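PDB 4PNE: methyltransferase-like protein from Saccharopolyspora spinosa, which catalyses a [4+2] cycloaddition in spinosyn biosynthesis, using a fold like that of S-adenosylmethionine-dependent methyltransferases. Local coordinates for residues A[59-64]-A[166-171]; A[106-111]-A[136-141]; A[119-124]-A[145-150]; A[152-157]-A[180-185]. One frame throughout, in Å; residues are numbered along the deposited sequence.

All four contacts belong to the methyltransferase-like Rossmann-type fold. Interaction 1, whose centre lies about 3 Å from that of the chain, closes over the amino-acid end of S-adenosyl-L-homocysteine; interactions 2 and 3 both fall between its segments in sequence. Interaction 3 pairs edge strand 144-148 with strand 117-122 and holds ribose and adenine, its centre about 15 Å from those of interactions 1 and 2. Interaction 2 packs helix 105-113 against the last turn of helix 125-138 and the turn after it. Interaction 4 follows interaction 3, centres about 13 Å apart, and crosses interaction 1 along the chain, L170 packing on I180. The ligand thus bridges interactions 1 and 3 and touches P106 of interaction 2, while interaction 4 ties in helix 176-186.

Interaction 1 of 4, residues A[59-64]-A[166-171]; sequences AIHHGY and AMQSLL. With SAH (S-adenosyl-L-homocysteine), chain C; MLI (malonate ion), chain D.
The sulfur of M167 stands obliquely to the H61 ring, its SD 4.5 Å from the ring centroid; CB of A59 lies over one face of that ring toward the rim, and the carboxylate oxygen OXT of S-adenosyl-L-homocysteine is at its edge. The H62 ring carries O7 of a malonate ion, probably from the crystallisation liquor, at its own edge, while the amide of Q168 crosses it nearly at right angles, the planes 78° apart. This is the amino-acid end of the ligand pocket in a Rossmann-like methyltransferase fold, where the loop 59-64 folds over the C-terminal end of strand 161-167. Both segments hold the ligand by its charged groups. H61 ND1 donates to OXT at 2.6 Å. The backbone N of I60 donates to the other carboxylate oxygen, O of the ligand, at 2.9 Å. From the strand, M167 O accepts from the ligand N at 2.9 Å. H61 CG lies between its backbone N and carbonyl carbon (chi1 63°), which puts the ring beside the carboxylate with ND1 on the ligand side, while NE2 bonds the carbonyl of A77 in helix 73-88. Q168, extended beyond CG, works with both ends of its amide. Its NE2 reaches malonate O7 at 2.8 Å, the oxygen that also takes a bond from H62 ND1 at 2.6 Å. Q168 OE1 is shared between the Y292 hydroxyl and the backbone N of H62, which meets it in the carbonyl plane, on a lone pair, at 2.9 Å with an N-H...O angle of 163°.

Interaction 2 of 4, residues A[106-111]-A[136-141]; sequences PALRVA and RERGLS. With SAH (S-adenosyl-L-homocysteine), chain C.
L108 and L140 cross at a slant, with CD2 of L108 lying 3.9 Å from CB of L140, and the guanidinium of R138 lies against L108. These three residues bury most of the contact between helix 105-113 and the C-terminal end of helix 125-138. L108 meets R138 through its CB, which sits over the centre of one guanidinium face, 3.8 Å from CZ. The arginine chain bends at chi3 (44°), and this folds the flat group down on the helix. R138 NH2 also comes within 3.2 Å of the carbonyl O of L108, but the angle is too poor for a hydrogen bond. L140 follows G139, which has positive phi in a Schellman motif, a backbone conformation that suits glycine. The two methyl branches of L140 spread over backbone oxygens: CD1 is 3.7 Å from O of L108, and CD2 is 3.8 Å from O of A111, which itself accepts from R143. L108 also packs on C134 and A135 of helix 125-138, and A111 on V144 of strand 144-148. The contact is therefore chiefly apolar, and the guanidinium of R138 contributes a face rather than a bond; this is consistent with a fit set by shape and not by directional polar links.

Interaction 3 of 4, residues A[119-124]-A[145-150]; sequences TGITVS and DFSCVD. With SAH (S-adenosyl-L-homocysteine), chain C.
The beta-alpha-beta unit formed by strand 117-122, helix 125-138 and strand 144-148 closes through the parallel pairing of its two strands, which run 27° apart. Four backbone bonds hold them: G120 N to D145 O (2.8 Å), S147 N to G120 O (3.0 Å), T122 N to S147 O (3.1 Å) and V149 N to T122 O (3.1 Å). The last is the least regular, its donor lying above the carbonyl plane, as the strands pass into their loops. At G120 no side chain intervenes, and the F146 ring lies close to its CA. On the other face I121 reaches V149, CG2 to CB at 3.6 Å. At the C-terminal ends of the strands and in the loops after them, the segments hold the ligand. T122 OG1, swung opposite the backbone N (chi1 172°), accepts from ribose O2' at 2.8 Å and also from the backbone N of S124, making an ST turn. V123 lays CG1 against the adenine, while D150 OD1 accepts from N6 at 3.1 Å; D150 OD2 bonds S36. T122, F146 and C148 face helix 125-138, whereas T119 and I121 face Y156, so the pair is sandwiched between helix 125-138 and loop 152-157, with strand 95-99 alongside strand 117-122.

Interaction 4 of 4, residues A[152-157]-A[180-185]; sequences MSLPYP and IREILR
E182 is the first residue of helix 176-186 here to meet the loop 152-157, and its side chain runs past L154 in the opposite direction. Its stem packs first: CB lies 3.9 Å from CD1 of L154, and CG is 3.7 Å from the carbonyl O of M152. A bend at chi2 (-67°) then turns the carboxylate toward the backbone of L154, where OE2 accepts from the L154 N at 2.8 Å through its anti lone pair. The next residue, I183, adds little, its backbone N standing beside CD1 of L154. One helical turn on from E182 comes R185, bent at chi3 and bringing a flat guanidinium between carboxylate and loop. It grips E182 side-on, NE to OE1 at 2.8 Å and NH2 to OE2 at 3.0 Å, both meeting the carboxylate on its syn side but some 30° out of its plane. The far end of the same group holds the carbonyl O of Y156 end-on, NH1 at 2.9 Å and NH2 at 3.2 Å, with the oxygen almost in the guanidinium plane. NH1 has a further partner in D158, while Y156 itself turns its ring to the sheet, packing on I121 and T119. The helix thus fastens the loop that joins strand 144-148 to strand 161-167 through a chain of salt bridge and backbone bonds. R185 NH2 is shared by E182 OE2 and Y156 O, and the ion pair would be expected to stabilise the carboxylate charge and hold both groups in place against L154 N and Y156 O.

Interaction 1 of 4, residues A[59-64]-A[166-171]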
# COMPACT_ATOMS: atom_id res chain seq x y z
N ALA A 59 -6.72 6.21 -3.88
CA ALA A 59 -6.12 5.10 -3.13
C ALA A 59 -5.74 3.96 -4.08
O ALA A 59 -6.49 3.61 -4.98
CB ALA A 59 -7.10 4.60 -2.07
N ILE A 60 -4.56 3.38 -3.90
CA ILE A 60 -4.14 2.22 -4.64
C ILE A 60 -4.02 1.05 -3.66
O ILE A 60 -2.97 0.43 -3.50
CB ILE A 60 -2.83 2.47 -5.37
CG1 ILE A 60 -2.84 3.87 -6.01
CG2 ILE A 60 -2.61 1.38 -6.42
CD1 ILE A 60 -1.50 4.27 -6.66
N HIS A 61 -5.13 0.76 -3.01
CA HIS A 61 -5.22 -0.41 -2.16
C HIS A 61 -6.67 -0.91 -2.18
O HIS A 61 -7.58 -0.20 -2.63
CB HIS A 61 -4.71 -0.09 -0.74
CG HIS A 61 -5.50 0.96 -0.01
ND1 HIS A 61 -4.92 2.14 0.40
CD2 HIS A 61 -6.79 1.01 0.41
CE1 HIS A 61 -5.82 2.87 1.03
NE2 HIS A 61 -6.96 2.21 1.06
N HIS A 62 -6.87 -2.14 -1.72
CA HIS A 62 -8.18 -2.79 -1.73
C HIS A 62 -9.18 -2.07 -0.83
O HIS A 62 -8.80 -1.44 0.18
CB HIS A 62 -8.05 -4.23 -1.25
CG HIS A 62 -7.62 -5.19 -2.32
ND1 HIS A 62 -6.70 -4.87 -3.30
CD2 HIS A 62 -7.97 -6.47 -2.54
CE1 HIS A 62 -6.55 -5.90 -4.11
NE2 HIS A 62 -7.30 -6.90 -3.66
N GLY A 63 -10.45 -2.18 -1.16
CA GLY A 63 -11.50 -1.68 -0.29
C GLY A 63 -11.84 -2.68 0.80
O GLY A 63 -11.64 -3.90 0.64
N TYR A 64 -12.43 -2.16 1.86
CA TYR A 64 -12.94 -2.94 2.98
C TYR A 64 -14.42 -2.61 3.15
O TYR A 64 -14.79 -1.44 3.32
CB TYR A 64 -12.14 -2.61 4.25
CG TYR A 64 -12.56 -3.24 5.55
CD1 TYR A 64 -13.68 -2.80 6.23
CD2 TYR A 64 -11.81 -4.25 6.11
CE1 TYR A 64 -14.05 -3.35 7.44
CE2 TYR A 64 -12.16 -4.82 7.32
CZ TYR A 64 -13.29 -4.37 7.98
OH TYR A 64 -13.64 -4.93 9.18
N ALA A 166 2.68 0.67 5.78
CA ALA A 166 3.05 0.05 4.52
C ALA A 166 1.78 -0.61 4.01
O ALA A 166 1.52 -1.77 4.31
CB ALA A 166 4.19 -0.95 4.66
N MET A 167 0.98 0.19 3.32
CA MET A 167 -0.28 -0.25 2.75
C MET A 167 -0.04 -0.70 1.34
O MET A 167 0.10 0.12 0.45
CB MET A 167 -1.32 0.87 2.83
CG MET A 167 -1.94 1.07 4.19
SD MET A 167 -3.40 2.17 4.18
CE MET A 167 -2.50 3.69 4.35
N GLN A 168 0.10 -2.03 1.20
CA GLN A 168 0.37 -2.75 -0.04
C GLN A 168 1.63 -2.28 -0.76
O GLN A 168 1.66 -2.09 -1.98
CB GLN A 168 -0.84 -2.69 -0.97
CG GLN A 168 -1.94 -3.61 -0.56
CD GLN A 168 -3.17 -3.47 -1.44
OE1 GLN A 168 -4.26 -3.22 -0.94
NE2 GLN A 168 -2.98 -3.55 -2.75
N SER A 169 2.69 -2.05 0.01
CA SER A 169 3.98 -1.68 -0.59
C SER A 169 5.09 -2.72 -0.39
O SER A 169 5.93 -2.87 -1.26
CB SER A 169 4.42 -0.33 -0.06
OG SER A 169 4.59 -0.41 1.33
N LEU A 170 5.12 -3.44 0.74
CA LEU A 170 6.26 -4.31 1.01
C LEU A 170 6.43 -5.42 -0.03
O LEU A 170 7.54 -5.77 -0.38
CB LEU A 170 6.12 -4.95 2.41
CG LEU A 170 6.21 -3.99 3.59
CD1 LEU A 170 5.99 -4.70 4.88
CD2 LEU A 170 7.58 -3.32 3.60
N LEU A 171 5.34 -5.97 -0.53
CA LEU A 171 5.49 -7.10 -1.43
C LEU A 171 5.94 -6.68 -2.84
O LEU A 171 6.35 -7.51 -3.63
CB LEU A 171 4.20 -7.91 -1.50
CG LEU A 171 3.87 -8.71 -0.24
CD1 LEU A 171 2.65 -9.56 -0.49
CD2 LEU A 171 5.02 -9.62 0.20
N SAH C . 0.11 3.03 0.06
CA SAH C . -0.48 3.58 -1.16
CB SAH C . 0.06 2.97 -2.45
CG SAH C . 0.20 1.47 -2.54
SD SAH C . 0.67 0.97 -4.20
C SAH C . -1.98 3.44 -1.10
O SAH C . -2.67 4.09 -1.86
OXT SAH C . -2.48 2.73 -0.23
C5' SAH C . 2.39 0.54 -3.83
C4' SAH C . 3.28 1.75 -3.56
O4' SAH C . 4.54 1.31 -3.07
C3' SAH C . 3.60 2.58 -4.79
O3' SAH C . 3.42 3.93 -4.41
C2' SAH C . 5.05 2.25 -5.10
O2' SAH C . 5.80 3.23 -5.80
C1' SAH C . 5.59 2.00 -3.69
N9 SAH C . 6.86 1.25 -3.69
C8 SAH C . 7.20 0.10 -4.32
N7 SAH C . 8.49 -0.20 -4.06
C5 SAH C . 8.98 0.78 -3.27
C6 SAH C . 10.23 1.01 -2.72
N6 SAH C . 11.23 0.17 -2.91
N1 SAH C . 10.41 2.10 -1.94
C2 SAH C . 9.39 2.99 -1.71
N3 SAH C . 8.17 2.80 -2.28
C4 SAH C . 7.97 1.69 -3.03
C1 MLI D . -5.47 -1.48 -6.20
C2 MLI D . -4.93 -2.68 -5.42
C3 MLI D . -5.20 -1.45 -7.70
O6 MLI D . -4.11 -3.51 -5.91
O7 MLI D . -5.29 -2.83 -4.23
O8 MLI D . -5.42 -0.39 -8.37
O9 MLI D . -4.78 -2.47 -8.28

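Interaction 2 of 4, residues A[106-111]-A[136-141]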
# COMPACT_ATOMS: atom_id res chain seq x y z
N PRO A 106 -4.34 8.45 0.60
CA PRO A 106 -4.60 8.05 1.97
C PRO A 106 -3.91 8.98 2.99
O PRO A 106 -4.50 9.31 4.01
CB PRO A 106 -4.02 6.63 2.02
CG PRO A 106 -4.12 6.14 0.62
CD PRO A 106 -3.72 7.36 -0.16
N ALA A 107 -2.67 9.39 2.72
CA ALA A 107 -2.00 10.32 3.62
C ALA A 107 -2.77 11.63 3.76
O ALA A 107 -2.91 12.16 4.85
CB ALA A 107 -0.61 10.60 3.15
N LEU A 108 -3.26 12.16 2.65
CA LEU A 108 -3.98 13.41 2.68
C LEU A 108 -5.33 13.26 3.34
O LEU A 108 -5.81 14.19 3.96
CB LEU A 108 -4.14 13.97 1.26
CG LEU A 108 -2.81 14.46 0.69
CD1 LEU A 108 -2.83 14.60 -0.81
CD2 LEU A 108 -2.38 15.76 1.34
N ARG A 109 -5.95 12.08 3.23
CA ARG A 109 -7.20 11.84 3.93
C ARG A 109 -7.03 11.94 5.44
O ARG A 109 -7.85 12.58 6.15
CB ARG A 109 -7.78 10.47 3.56
CG ARG A 109 -9.03 10.09 4.33
CD ARG A 109 -9.65 8.80 3.78
NE ARG A 109 -10.77 8.43 4.61
CZ ARG A 109 -11.99 8.95 4.47
NH1 ARG A 109 -12.25 9.81 3.49
NH2 ARG A 109 -12.96 8.55 5.28
N VAL A 110 -5.98 11.33 5.93
CA VAL A 110 -5.67 11.29 7.36
C VAL A 110 -5.20 12.67 7.83
O VAL A 110 -5.58 13.11 8.89
CB VAL A 110 -4.62 10.19 7.66
CG1 VAL A 110 -4.20 10.22 9.11
CG2 VAL A 110 -5.18 8.84 7.37
N ALA A 111 -4.42 13.36 7.00
CA ALA A 111 -3.89 14.66 7.37
C ALA A 111 -5.00 15.71 7.47
O ALA A 111 -4.84 16.71 8.15
CB ALA A 111 -2.84 15.10 6.39
N ARG A 136 -0.88 20.73 -2.12
CA ARG A 136 -1.02 22.16 -2.32
C ARG A 136 -2.49 22.53 -2.54
O ARG A 136 -3.05 23.44 -1.91
CB ARG A 136 -0.20 22.61 -3.54
CG ARG A 136 -0.32 24.10 -3.83
CD ARG A 136 0.13 24.46 -5.23
NE ARG A 136 -0.77 23.79 -6.16
CZ ARG A 136 -0.46 22.76 -6.93
NH1 ARG A 136 0.79 22.27 -6.99
NH2 ARG A 136 -1.40 22.23 -7.70
N GLU A 137 -3.14 21.81 -3.44
CA GLU A 137 -4.52 22.10 -3.79
C GLU A 137 -5.43 21.99 -2.58
O GLU A 137 -6.38 22.79 -2.42
CB GLU A 137 -5.00 21.15 -4.89
CG GLU A 137 -6.34 21.50 -5.48
CD GLU A 137 -6.23 22.50 -6.62
OE1 GLU A 137 -6.80 22.21 -7.70
OE2 GLU A 137 -5.58 23.56 -6.43
N ARG A 138 -5.16 21.02 -1.73
CA ARG A 138 -5.99 20.79 -0.54
C ARG A 138 -5.61 21.62 0.70
O ARG A 138 -6.29 21.56 1.72
CB ARG A 138 -5.95 19.32 -0.21
CG ARG A 138 -6.52 18.49 -1.35
CD ARG A 138 -6.59 17.03 -1.08
NE ARG A 138 -7.10 16.71 0.26
CZ ARG A 138 -7.58 15.52 0.61
NH1 ARG A 138 -7.62 14.55 -0.30
NH2 ARG A 138 -8.01 15.30 1.85
N GLY A 139 -4.55 22.41 0.59
CA GLY A 139 -4.08 23.18 1.70
C GLY A 139 -3.56 22.32 2.85
O GLY A 139 -3.78 22.65 4.00
N LEU A 140 -2.85 21.23 2.53
CA LEU A 140 -2.35 20.33 3.57
C LEU A 140 -0.83 20.13 3.54
O LEU A 140 -0.30 19.28 4.25
CB LEU A 140 -3.06 18.97 3.47
CG LEU A 140 -4.53 19.05 3.90
CD1 LEU A 140 -5.26 17.78 3.46
CD2 LEU A 140 -4.70 19.24 5.37
N SER A 141 -0.10 20.97 2.80
CA SER A 141 1.34 20.79 2.66
C SER A 141 2.08 21.11 3.98
O SER A 141 3.22 20.73 4.13
CB SER A 141 1.89 21.64 1.51
OG SER A 141 2.04 22.99 1.89
N SAH C . 0.11 3.03 0.06
CA SAH C . -0.48 3.58 -1.16
CB SAH C . 0.06 2.97 -2.45
CG SAH C . 0.20 1.47 -2.54
SD SAH C . 0.67 0.97 -4.20
C SAH C . -1.98 3.44 -1.10
O SAH C . -2.67 4.09 -1.86
OXT SAH C . -2.48 2.73 -0.23
C5' SAH C . 2.39 0.54 -3.83
C4' SAH C . 3.28 1.75 -3.56
O4' SAH C . 4.54 1.31 -3.07
C3' SAH C . 3.60 2.58 -4.79
O3' SAH C . 3.42 3.93 -4.41
C2' SAH C . 5.05 2.25 -5.10
O2' SAH C . 5.80 3.23 -5.80
C1' SAH C . 5.59 2.00 -3.69
N9 SAH C . 6.86 1.25 -3.69
C8 SAH C . 7.20 0.10 -4.32
N7 SAH C . 8.49 -0.20 -4.06
C5 SAH C . 8.98 0.78 -3.27
C6 SAH C . 10.23 1.01 -2.72
N6 SAH C . 11.23 0.17 -2.91
N1 SAH C . 10.41 2.10 -1.94
C2 SAH C . 9.39 2.99 -1.71
N3 SAH C . 8.17 2.80 -2.28
C4 SAH C . 7.97 1.69 -3.03

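Interaction 3 of 4, residues A[119-124]-A[145-150]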
# COMPACT_ATOMS: atom_id res chain seq x y z
N THR A 119 5.51 12.01 6.29
CA THR A 119 6.53 11.91 5.26
C THR A 119 6.10 10.75 4.37
O THR A 119 6.18 9.62 4.80
CB THR A 119 7.93 11.66 5.86
OG1 THR A 119 8.28 12.74 6.76
CG2 THR A 119 8.99 11.52 4.78
N GLY A 120 5.69 11.01 3.12
CA GLY A 120 5.30 9.95 2.20
C GLY A 120 6.40 9.67 1.21
O GLY A 120 6.90 10.61 0.60
N ILE A 121 6.80 8.42 1.05
CA ILE A 121 7.83 8.06 0.11
C ILE A 121 7.33 7.08 -0.94
O ILE A 121 6.52 6.21 -0.65
CB ILE A 121 9.07 7.47 0.80
CG1 ILE A 121 8.75 6.20 1.57
CG2 ILE A 121 9.66 8.49 1.75
CD1 ILE A 121 9.99 5.44 2.06
N THR A 122 7.79 7.27 -2.16
CA THR A 122 7.47 6.37 -3.25
C THR A 122 8.65 6.33 -4.21
O THR A 122 9.46 7.24 -4.20
CB THR A 122 6.20 6.79 -3.97
OG1 THR A 122 6.04 5.97 -5.14
CG2 THR A 122 6.27 8.27 -4.38
N VAL A 123 8.73 5.32 -5.05
CA VAL A 123 9.80 5.25 -6.05
C VAL A 123 9.36 5.79 -7.41
O VAL A 123 10.15 5.82 -8.35
CB VAL A 123 10.32 3.82 -6.18
CG1 VAL A 123 11.14 3.48 -4.94
CG2 VAL A 123 9.17 2.80 -6.35
N SER A 124 8.11 6.23 -7.47
CA SER A 124 7.55 6.80 -8.68
C SER A 124 7.59 8.32 -8.65
O SER A 124 6.88 8.92 -7.85
CB SER A 124 6.11 6.33 -8.84
OG SER A 124 5.46 7.01 -9.90
N ASP A 145 4.38 15.89 3.33
CA ASP A 145 5.28 16.08 2.20
C ASP A 145 5.71 14.73 1.61
O ASP A 145 5.66 13.67 2.25
CB ASP A 145 6.51 16.89 2.60
CG ASP A 145 7.47 16.10 3.39
OD1 ASP A 145 7.03 15.51 4.40
OD2 ASP A 145 8.66 16.08 3.02
N PHE A 146 6.10 14.79 0.35
CA PHE A 146 6.35 13.63 -0.45
C PHE A 146 7.70 13.69 -1.10
O PHE A 146 8.12 14.75 -1.56
CB PHE A 146 5.28 13.51 -1.52
CG PHE A 146 3.91 13.42 -0.96
CD1 PHE A 146 3.43 12.22 -0.47
CD2 PHE A 146 3.09 14.53 -0.89
CE1 PHE A 146 2.18 12.13 0.06
CE2 PHE A 146 1.83 14.42 -0.36
CZ PHE A 146 1.37 13.21 0.11
N SER A 147 8.37 12.54 -1.15
CA SER A 147 9.66 12.40 -1.76
C SER A 147 9.89 11.08 -2.45
O SER A 147 9.24 10.06 -2.14
CB SER A 147 10.78 12.62 -0.73
OG SER A 147 10.65 11.74 0.34
N CYS A 148 10.82 11.09 -3.39
CA CYS A 148 11.22 9.91 -4.12
C CYS A 148 12.35 9.23 -3.38
O CYS A 148 13.51 9.62 -3.53
CB CYS A 148 11.65 10.25 -5.54
SG CYS A 148 11.81 8.81 -6.62
N VAL A 149 11.99 8.19 -2.63
CA VAL A 149 12.87 7.52 -1.70
C VAL A 149 12.60 6.03 -1.78
O VAL A 149 11.44 5.60 -1.81
CB VAL A 149 12.64 8.03 -0.25
CG1 VAL A 149 13.36 7.17 0.78
CG2 VAL A 149 13.04 9.47 -0.11
N ASP A 150 13.67 5.24 -1.82
CA ASP A 150 13.62 3.79 -1.80
C ASP A 150 13.59 3.28 -0.36
O ASP A 150 14.51 3.50 0.40
CB ASP A 150 14.85 3.23 -2.53
CG ASP A 150 14.78 1.72 -2.75
OD1 ASP A 150 14.05 0.99 -2.05
OD2 ASP A 150 15.51 1.26 -3.66
N SAH C . 0.11 3.03 0.06
CA SAH C . -0.48 3.58 -1.16
CB SAH C . 0.06 2.97 -2.45
CG SAH C . 0.20 1.47 -2.54
SD SAH C . 0.67 0.97 -4.20
C SAH C . -1.98 3.44 -1.10
O SAH C . -2.67 4.09 -1.86
OXT SAH C . -2.48 2.73 -0.23
C5' SAH C . 2.39 0.54 -3.83
C4' SAH C . 3.28 1.75 -3.56
O4' SAH C . 4.54 1.31 -3.07
C3' SAH C . 3.60 2.58 -4.79
O3' SAH C . 3.42 3.93 -4.41
C2' SAH C . 5.05 2.25 -5.10
O2' SAH C . 5.80 3.23 -5.80
C1' SAH C . 5.59 2.00 -3.69
N9 SAH C . 6.86 1.25 -3.69
C8 SAH C . 7.20 0.10 -4.32
N7 SAH C . 8.49 -0.20 -4.06
C5 SAH C . 8.98 0.78 -3.27
C6 SAH C . 10.23 1.01 -2.72
N6 SAH C . 11.23 0.17 -2.91
N1 SAH C . 10.41 2.10 -1.94
C2 SAH C . 9.39 2.99 -1.71
N3 SAH C . 8.17 2.80 -2.28
C4 SAH C . 7.97 1.69 -3.03

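Interaction 4 of 4, residues A[152-157]-A[180-185]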
# COMPACT_ATOMS: atom_id res chain seq x y z
N MET A 152 14.15 0.51 0.83
CA MET A 152 15.21 -0.43 1.18
C MET A 152 16.46 0.32 1.62
O MET A 152 17.42 -0.31 2.11
CB MET A 152 15.50 -1.37 0.01
CG MET A 152 14.37 -2.38 -0.16
SD MET A 152 14.52 -3.48 -1.56
CE MET A 152 14.03 -2.37 -2.88
N SER A 153 16.44 1.65 1.47
CA SER A 153 17.54 2.49 1.95
C SER A 153 17.06 3.88 2.35
O SER A 153 17.14 4.82 1.57
CB SER A 153 18.62 2.62 0.89
OG SER A 153 19.72 3.31 1.44
N LEU A 154 16.64 4.02 3.59
CA LEU A 154 16.01 5.25 4.03
C LEU A 154 17.05 6.27 4.45
O LEU A 154 17.99 5.91 5.16
CB LEU A 154 15.07 4.95 5.20
CG LEU A 154 13.88 4.04 4.89
CD1 LEU A 154 13.13 3.79 6.21
CD2 LEU A 154 12.97 4.65 3.87
N PRO A 155 16.85 7.54 4.05
CA PRO A 155 17.85 8.57 4.39
C PRO A 155 17.75 9.07 5.84
O PRO A 155 18.59 9.84 6.29
CB PRO A 155 17.50 9.70 3.42
CG PRO A 155 16.04 9.56 3.20
CD PRO A 155 15.80 8.07 3.16
N TYR A 156 16.76 8.58 6.57
CA TYR A 156 16.41 9.16 7.86
C TYR A 156 17.28 8.59 8.97
O TYR A 156 17.74 7.45 8.88
CB TYR A 156 14.93 8.90 8.15
CG TYR A 156 14.08 9.23 6.96
CD1 TYR A 156 13.96 10.53 6.54
CD2 TYR A 156 13.43 8.23 6.25
CE1 TYR A 156 13.21 10.85 5.42
CE2 TYR A 156 12.68 8.52 5.14
CZ TYR A 156 12.57 9.84 4.73
OH TYR A 156 11.82 10.14 3.63
N PRO A 157 17.49 9.38 10.02
CA PRO A 157 18.24 8.87 11.18
C PRO A 157 17.47 7.79 11.92
O PRO A 157 16.23 7.70 11.79
CB PRO A 157 18.43 10.12 12.05
CG PRO A 157 17.44 11.11 11.59
CD PRO A 157 17.01 10.76 10.21
N ILE A 180 11.87 -3.87 5.70
CA ILE A 180 11.32 -4.05 7.03
C ILE A 180 12.35 -3.66 8.11
O ILE A 180 12.01 -2.98 9.08
CB ILE A 180 10.85 -5.50 7.22
CG1 ILE A 180 9.56 -5.74 6.41
CG2 ILE A 180 10.62 -5.79 8.70
CD1 ILE A 180 9.19 -7.17 6.32
N ARG A 181 13.60 -4.08 7.95
CA ARG A 181 14.64 -3.70 8.89
C ARG A 181 14.87 -2.17 8.88
O ARG A 181 15.16 -1.59 9.93
CB ARG A 181 15.94 -4.44 8.59
CG ARG A 181 15.82 -5.91 8.85
CD ARG A 181 17.15 -6.63 8.85
NE ARG A 181 17.81 -6.54 7.55
CZ ARG A 181 17.64 -7.39 6.54
NH1 ARG A 181 16.81 -8.42 6.63
NH2 ARG A 181 18.31 -7.20 5.40
N GLU A 182 14.73 -1.52 7.74
CA GLU A 182 14.91 -0.07 7.68
C GLU A 182 13.78 0.65 8.42
O GLU A 182 14.01 1.64 9.14
CB GLU A 182 14.95 0.39 6.23
CG GLU A 182 16.32 0.26 5.61
CD GLU A 182 17.32 1.22 6.24
OE1 GLU A 182 17.98 0.86 7.25
OE2 GLU A 182 17.41 2.37 5.74
N ILE A 183 12.57 0.15 8.24
CA ILE A 183 11.44 0.75 8.95
C ILE A 183 11.66 0.61 10.45
O ILE A 183 11.43 1.57 11.22
CB ILE A 183 10.07 0.12 8.53
CG1 ILE A 183 9.77 0.44 7.07
CG2 ILE A 183 8.96 0.69 9.39
CD1 ILE A 183 8.68 -0.38 6.48
N LEU A 184 12.09 -0.56 10.90
CA LEU A 184 12.36 -0.77 12.32
C LEU A 184 13.42 0.21 12.79
O LEU A 184 13.28 0.78 13.87
CB LEU A 184 12.81 -2.20 12.58
CG LEU A 184 12.98 -2.56 14.06
CD1 LEU A 184 11.65 -2.73 14.72
CD2 LEU A 184 13.76 -3.88 14.15
N ARG A 185 14.47 0.39 11.99
CA ARG A 185 15.56 1.30 12.34
C ARG A 185 15.06 2.73 12.57
O ARG A 185 15.42 3.37 13.57
CB ARG A 185 16.63 1.32 11.25
CG ARG A 185 17.87 2.17 11.60
CD ARG A 185 18.95 2.12 10.52
NE ARG A 185 18.50 2.71 9.26
CZ ARG A 185 18.34 4.02 9.05
NH1 ARG A 185 18.62 4.89 10.02
NH2 ARG A 185 17.93 4.45 7.86